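Local structure of S locus protein 11 (6KYW) at residues Lys19-Thr30 and Thr38-Cys46. The protein is a secreted, cysteine-rich pollen protein of the S locus that probably acts as the ligand of the stigma receptor kinase in self-incompatibility. Residues are numbered along the deposited sequence; the frame is centred on the assembly and turned at random.
Sequences KCKTLYPRGQCT and THSCDCKSC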
ATOM      1  N   LYS C  19      11.738  16.825  12.717  1.00 63.82           N
ATOM      2  CA  LYS C  19      11.317  17.628  11.581  1.00 64.35           C
ATOM      3  C   LYS C  19       9.822  17.963  11.642  1.00 66.56           C
ATOM      4  O   LYS C  19       9.422  19.033  11.178  1.00 66.62           O
ATOM      5  CB  LYS C  19      11.684  16.888  10.287  1.00 65.84           C
ATOM      6  CG  LYS C  19      11.205  17.543   9.001  1.00 76.26           C
ATOM      7  CD  LYS C  19      12.334  18.249   8.256  1.00 79.46           C
ATOM      8  CE  LYS C  19      11.807  19.001   7.022  1.00 77.65           C
ATOM      9  NZ  LYS C  19      11.009  20.226   7.366  1.00 78.71           N
ATOM     10  N   CYS C  20       8.975  17.086  12.207  1.00 65.79           N
ATOM     11  CA  CYS C  20       7.551  17.418  12.302  1.00 61.20           C
ATOM     12  C   CYS C  20       7.359  18.680  13.129  1.00 66.51           C
ATOM     13  O   CYS C  20       6.438  19.473  12.883  1.00 64.87           O
ATOM     14  CB  CYS C  20       6.745  16.283  12.943  1.00 56.30           C
ATOM     15  SG  CYS C  20       6.565  14.711  12.060  1.00 68.82           S
ATOM     16  N   LYS C  21       8.223  18.870  14.128  1.00 70.56           N
ATOM     17  CA  LYS C  21       8.168  19.997  15.044  1.00 70.36           C
ATOM     18  C   LYS C  21       8.426  21.338  14.367  1.00 68.86           C
ATOM     19  O   LYS C  21       8.168  22.366  14.986  1.00 64.66           O
ATOM     20  CB  LYS C  21       9.181  19.781  16.162  1.00 72.18           C
ATOM     21  CG  LYS C  21       8.950  20.621  17.380  1.00 79.88           C
ATOM     22  CD  LYS C  21       9.400  19.865  18.609  1.00 87.51           C
ATOM     23  CE  LYS C  21       8.849  18.454  18.577  1.00 84.54           C
ATOM     24  NZ  LYS C  21       9.522  17.610  19.588  1.00102.52           N
ATOM     25  N   THR C  22       8.918  21.357  13.124  1.00 65.88           N
ATOM     26  CA  THR C  22       9.124  22.613  12.406  1.00 66.45           C
ATOM     27  C   THR C  22       7.852  23.168  11.773  1.00 64.41           C
ATOM     28  O   THR C  22       7.888  24.261  11.201  1.00 63.00           O
ATOM     29  CB  THR C  22      10.173  22.442  11.290  1.00 69.60           C
ATOM     30  OG1 THR C  22      10.622  23.734  10.874  1.00 96.01           O
ATOM     31  CG2 THR C  22       9.570  21.753  10.044  1.00 67.81           C
ATOM     32  N   LEU C  23       6.740  22.441  11.806  1.00 61.75           N
ATOM     33  CA  LEU C  23       5.599  22.881  11.016  1.00 61.80           C
ATOM     34  C   LEU C  23       4.982  24.155  11.582  1.00 65.21           C
ATOM     35  O   LEU C  23       4.621  25.066  10.826  1.00 68.48           O
ATOM     36  CB  LEU C  23       4.557  21.769  10.936  1.00 61.70           C
ATOM     37  CG  LEU C  23       4.860  20.599  10.010  1.00 60.99           C
ATOM     38  CD1 LEU C  23       3.677  19.612  10.058  1.00 53.83           C
ATOM     39  CD2 LEU C  23       5.183  21.074   8.575  1.00 55.72           C
ATOM     40  N   TYR C  24       4.832  24.225  12.904  1.00 61.97           N
ATOM     41  CA  TYR C  24       4.316  25.356  13.657  1.00 56.61           C
ATOM     42  C   TYR C  24       5.293  25.673  14.778  1.00 57.66           C
ATOM     43  O   TYR C  24       6.024  24.793  15.236  1.00 60.37           O
ATOM     44  CB  TYR C  24       2.932  25.060  14.262  1.00 59.49           C
ATOM     45  CG  TYR C  24       1.804  24.857  13.263  1.00 64.16           C
ATOM     46  CD1 TYR C  24       1.112  25.940  12.732  1.00 62.41           C
ATOM     47  CD2 TYR C  24       1.423  23.580  12.866  1.00 61.82           C
ATOM     48  CE1 TYR C  24       0.095  25.767  11.827  1.00 63.84           C
ATOM     49  CE2 TYR C  24       0.395  23.387  11.956  1.00 60.43           C
ATOM     50  CZ  TYR C  24      -0.272  24.486  11.439  1.00 68.35           C
ATOM     51  OH  TYR C  24      -1.305  24.307  10.534  1.00 61.14           O
ATOM     52  N   PRO C  25       5.355  26.925  15.220  1.00 59.88           N
ATOM     53  CA  PRO C  25       6.256  27.252  16.338  1.00 57.07           C
ATOM     54  C   PRO C  25       5.664  26.951  17.700  1.00 50.92           C
ATOM     55  O   PRO C  25       6.414  26.913  18.685  1.00 54.10           O
ATOM     56  CB  PRO C  25       6.512  28.751  16.154  1.00 59.72           C
ATOM     57  CG  PRO C  25       5.317  29.243  15.401  1.00 51.07           C
ATOM     58  CD  PRO C  25       4.827  28.121  14.542  1.00 61.71           C
ATOM     59  N   ARG C  26       4.353  26.734  17.778  1.00 50.66           N
ATOM     60  CA  ARG C  26       3.659  26.222  18.950  1.00 56.61           C
ATOM     61  C   ARG C  26       2.950  24.925  18.570  1.00 59.58           C
ATOM     62  O   ARG C  26       2.748  24.630  17.387  1.00 54.52           O
ATOM     63  CB  ARG C  26       2.617  27.228  19.481  1.00 58.88           C
ATOM     64  CG  ARG C  26       2.967  28.682  19.219  1.00 59.70           C
ATOM     65  CD  ARG C  26       2.046  29.680  19.921  1.00 64.05           C
ATOM     66  NE  ARG C  26       0.704  29.782  19.327  1.00 89.24           N
ATOM     67  CZ  ARG C  26       0.379  30.583  18.310  1.00 67.80           C
ATOM     68  NH1 ARG C  26       1.302  31.343  17.728  1.00 67.40           N
ATOM     69  NH2 ARG C  26      -0.870  30.606  17.859  1.00 63.42           N
ATOM     70  N   GLY C  27       2.555  24.157  19.584  1.00 58.64           N
ATOM     71  CA  GLY C  27       1.648  23.037  19.396  1.00 57.85           C
ATOM     72  C   GLY C  27       2.348  21.692  19.329  1.00 59.25           C
ATOM     73  O   GLY C  27       3.581  21.576  19.330  1.00 50.28           O
ATOM     74  N   GLN C  28       1.500  20.655  19.248  1.00 63.71           N
ATOM     75  CA  GLN C  28       1.914  19.251  19.283  1.00 57.46           C
ATOM     76  C   GLN C  28       1.939  18.684  17.864  1.00 59.90           C
ATOM     77  O   GLN C  28       0.885  18.475  17.252  1.00 59.03           O
ATOM     78  CB  GLN C  28       0.980  18.443  20.176  1.00 55.75           C
ATOM     79  CG  GLN C  28       0.851  19.001  21.575  1.00 54.65           C
ATOM     80  CD  GLN C  28      -0.306  18.382  22.353  1.00 60.50           C
ATOM     81  OE1 GLN C  28      -1.470  18.753  22.177  1.00 61.64           O
ATOM     82  NE2 GLN C  28       0.015  17.436  23.223  1.00 72.92           N
ATOM     83  N   CYS C  29       3.147  18.431  17.357  1.00 57.65           N
ATOM     84  CA  CYS C  29       3.389  17.924  16.011  1.00 58.49           C
ATOM     85  C   CYS C  29       4.148  16.603  16.095  1.00 60.68           C
ATOM     86  O   CYS C  29       5.187  16.522  16.760  1.00 69.63           O
ATOM     87  CB  CYS C  29       4.191  18.941  15.188  1.00 58.82           C
ATOM     88  SG  CYS C  29       3.372  20.531  14.912  1.00 78.32           S
ATOM     89  N   THR C  30       3.642  15.568  15.423  1.00 58.30           N
ATOM     90  CA  THR C  30       4.305  14.270  15.464  1.00 63.96           C
ATOM     91  C   THR C  30       4.225  13.552  14.118  1.00 56.53           C
ATOM     92  O   THR C  30       3.559  13.986  13.173  1.00 53.50           O
ATOM     93  CB  THR C  30       3.731  13.369  16.574  1.00 60.30           C
ATOM     94  OG1 THR C  30       4.698  12.354  16.916  1.00 63.43           O
ATOM     95  CG2 THR C  30       2.435  12.698  16.122  1.00 54.88           C
ATOM     96  N   THR C  38       4.291   4.731   3.571  1.00 35.93           N
ATOM     97  CA  THR C  38       4.446   6.182   3.723  1.00 37.14           C
ATOM     98  C   THR C  38       4.279   6.560   5.191  1.00 35.85           C
ATOM     99  O   THR C  38       3.671   5.825   5.976  1.00 38.94           O
ATOM    100  CB  THR C  38       3.445   7.005   2.873  1.00 31.82           C
ATOM    101  OG1 THR C  38       2.107   6.849   3.380  1.00 31.92           O
ATOM    102  CG2 THR C  38       3.496   6.608   1.414  1.00 30.24           C
ATOM    103  N   HIS C  39       4.835   7.723   5.551  1.00 38.83           N
ATOM    104  CA  HIS C  39       4.576   8.353   6.844  1.00 42.47           C
ATOM    105  C   HIS C  39       4.233   9.830   6.631  1.00 46.54           C
ATOM    106  O   HIS C  39       4.500  10.408   5.568  1.00 39.84           O
ATOM    107  CB  HIS C  39       5.779   8.209   7.787  1.00 39.39           C
ATOM    108  CG  HIS C  39       6.999   8.950   7.335  1.00 41.13           C
ATOM    109  ND1 HIS C  39       7.858   8.460   6.375  1.00 44.12           N
ATOM    110  CD2 HIS C  39       7.505  10.147   7.714  1.00 41.07           C
ATOM    111  CE1 HIS C  39       8.836   9.327   6.176  1.00 43.23           C
ATOM    112  NE2 HIS C  39       8.649  10.355   6.982  1.00 41.22           N
ATOM    113  N   SER C  40       3.627  10.446   7.652  1.00 41.86           N
ATOM    114  CA  SER C  40       3.265  11.858   7.586  1.00 41.63           C
ATOM    115  C   SER C  40       3.643  12.608   8.861  1.00 44.83           C
ATOM    116  O   SER C  40       3.647  12.052   9.964  1.00 43.58           O
ATOM    117  CB  SER C  40       1.762  12.043   7.324  1.00 40.34           C
ATOM    118  OG  SER C  40       0.975  11.494   8.372  1.00 41.38           O
ATOM    119  N   CYS C  41       3.947  13.894   8.687  1.00 46.42           N
ATOM    120  CA  CYS C  41       4.096  14.854   9.782  1.00 48.61           C
ATOM    121  C   CYS C  41       2.824  15.694   9.890  1.00 46.35           C
ATOM    122  O   CYS C  41       2.451  16.386   8.940  1.00 45.54           O
ATOM    123  CB  CYS C  41       5.306  15.752   9.539  1.00 48.37           C
ATOM    124  SG  CYS C  41       6.890  15.038  10.077  1.00 58.75           S
ATOM    125  N   ASP C  42       2.143  15.618  11.026  1.00 43.58           N
ATOM    126  CA  ASP C  42       0.923  16.395  11.225  1.00 46.10           C
ATOM    127  C   ASP C  42       0.914  16.961  12.640  1.00 53.67           C
ATOM    128  O   ASP C  42       1.640  16.501  13.525  1.00 49.70           O
ATOM    129  CB  ASP C  42      -0.345  15.561  11.003  1.00 44.58           C
ATOM    130  CG  ASP C  42      -0.286  14.743   9.730  1.00 51.03           C
ATOM    131  OD1 ASP C  42      -0.823  15.196   8.693  1.00 55.98           O
ATOM    132  OD2 ASP C  42       0.315  13.646   9.761  1.00 54.64           O
ATOM    133  N   CYS C  43       0.059  17.954  12.857  1.00 55.40           N
ATOM    134  CA  CYS C  43       0.020  18.660  14.128  1.00 52.75           C
ATOM    135  C   CYS C  43      -1.387  18.619  14.687  1.00 49.70           C
ATOM    136  O   CYS C  43      -2.334  19.061  14.029  1.00 55.49           O
ATOM    137  CB  CYS C  43       0.507  20.096  13.962  1.00 55.42           C
ATOM    138  SG  CYS C  43       2.200  20.152  13.284  1.00 61.85           S
ATOM    139  N   LYS C  44      -1.508  18.097  15.899  1.00 46.07           N
ATOM    140  CA  LYS C  44      -2.747  18.080  16.665  1.00 53.15           C
ATOM    141  C   LYS C  44      -3.005  19.394  17.415  1.00 57.46           C
ATOM    142  O   LYS C  44      -4.127  19.628  17.866  1.00 53.43           O
ATOM    143  CB  LYS C  44      -2.688  16.887  17.627  1.00 55.56           C
ATOM    144  CG  LYS C  44      -3.768  16.771  18.659  1.00 67.40           C
ATOM    145  CD  LYS C  44      -3.349  15.760  19.719  1.00 68.26           C
ATOM    146  CE  LYS C  44      -1.883  15.949  20.125  1.00 68.01           C
ATOM    147  NZ  LYS C  44      -1.541  15.137  21.335  1.00 72.36           N
ATOM    148  N   SER C  45      -2.005  20.267  17.525  1.00 58.37           N
ATOM    149  CA  SER C  45      -2.124  21.565  18.175  1.00 56.32           C
ATOM    150  C   SER C  45      -1.237  22.533  17.418  1.00 56.48           C
ATOM    151  O   SER C  45      -0.233  22.118  16.827  1.00 60.99           O
ATOM    152  CB  SER C  45      -1.660  21.528  19.638  1.00 56.03           C
ATOM    153  OG  SER C  45      -2.343  20.550  20.386  1.00 57.70           O
ATOM    154  N   CYS C  46      -1.591  23.822  17.444  1.00 51.31           N
ATOM    155  CA  CYS C  46      -0.718  24.825  16.813  1.00 55.57           C
ATOM    156  C   CYS C  46      -0.953  26.251  17.343  1.00 57.07           C
ATOM    157  O   CYS C  46      -2.066  26.614  17.719  1.00 54.33           O
ATOM    158  CB  CYS C  46      -0.902  24.815  15.286  1.00 57.92           C
ATOM    159  SG  CYS C  46      -2.634  24.911  14.807  1.00 62.95           S
TER
HETATM  160  O   HOH W   1       1.311  12.812  12.427  1.00 46.63           O
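Cys-20 SG and Cys-41 SG are joined in a disulfide that pins helix 14-20 to strand 38-43, with a C-S-S-C torsion of -79°. Cys-29 and Cys-43, facing each other as an antiparallel non-hydrogen-bonded pair with CA atoms 3.9 Å apart, form the second, a cross-strand bridge whose torsion has the opposite sign, 107°: the first is left-handed, this one right-handed.

Backbone bonds set the hairpin register. Thr-30 and Asp-42 exchange N-H···O bonds in both directions, Asp-42 N reaching Thr-30 O at 3.0 Å. Beyond the paired strands, Gln-28 O takes the N-H of Lys-44 at 2.8 Å and, weakly, that of Ser-45. Gly-27 CA makes a CA-H···O contact with Ser-45 O (3.3 Å); a CB there would probably run into that oxygen. On the Asp-42 carboxylate, OD2 receives Ser-40 OG through its syn lone pair at 2.6 Å, and a water within hydrogen-bonding distance of both OD2 and Thr-30 O can bridge them.

The aromatic and apolar contacts gather round Tyr-24. Cys-46 CB sits over the middle of one ring face, 3.4 Å from the centroid, with its sulfur above that face too, while Cys-43 SG lies in the ring plane at the edge, 3.5 Å from CD2. Leu-23, its CG anti to the carbonyl carbon (chi1 -75°), sends CD1 to 3.6 Å from the same Cys-43 SG. An alanine in place of Tyr-24 would probably leave Cys-46 CB and the Cys-43 sulfur without their aromatic partner and Arg-4 N without its hydroxyl.

The C-terminal end is tied back by the Cys-46 disulfide to Cys-2. Strand 38-43 runs between strands 5-9 and 29-33, and helix 14-20 is fastened to the sheet through Cys-20, consistent with the disulfide-stabilised alpha-beta fold of defensin-like proteins.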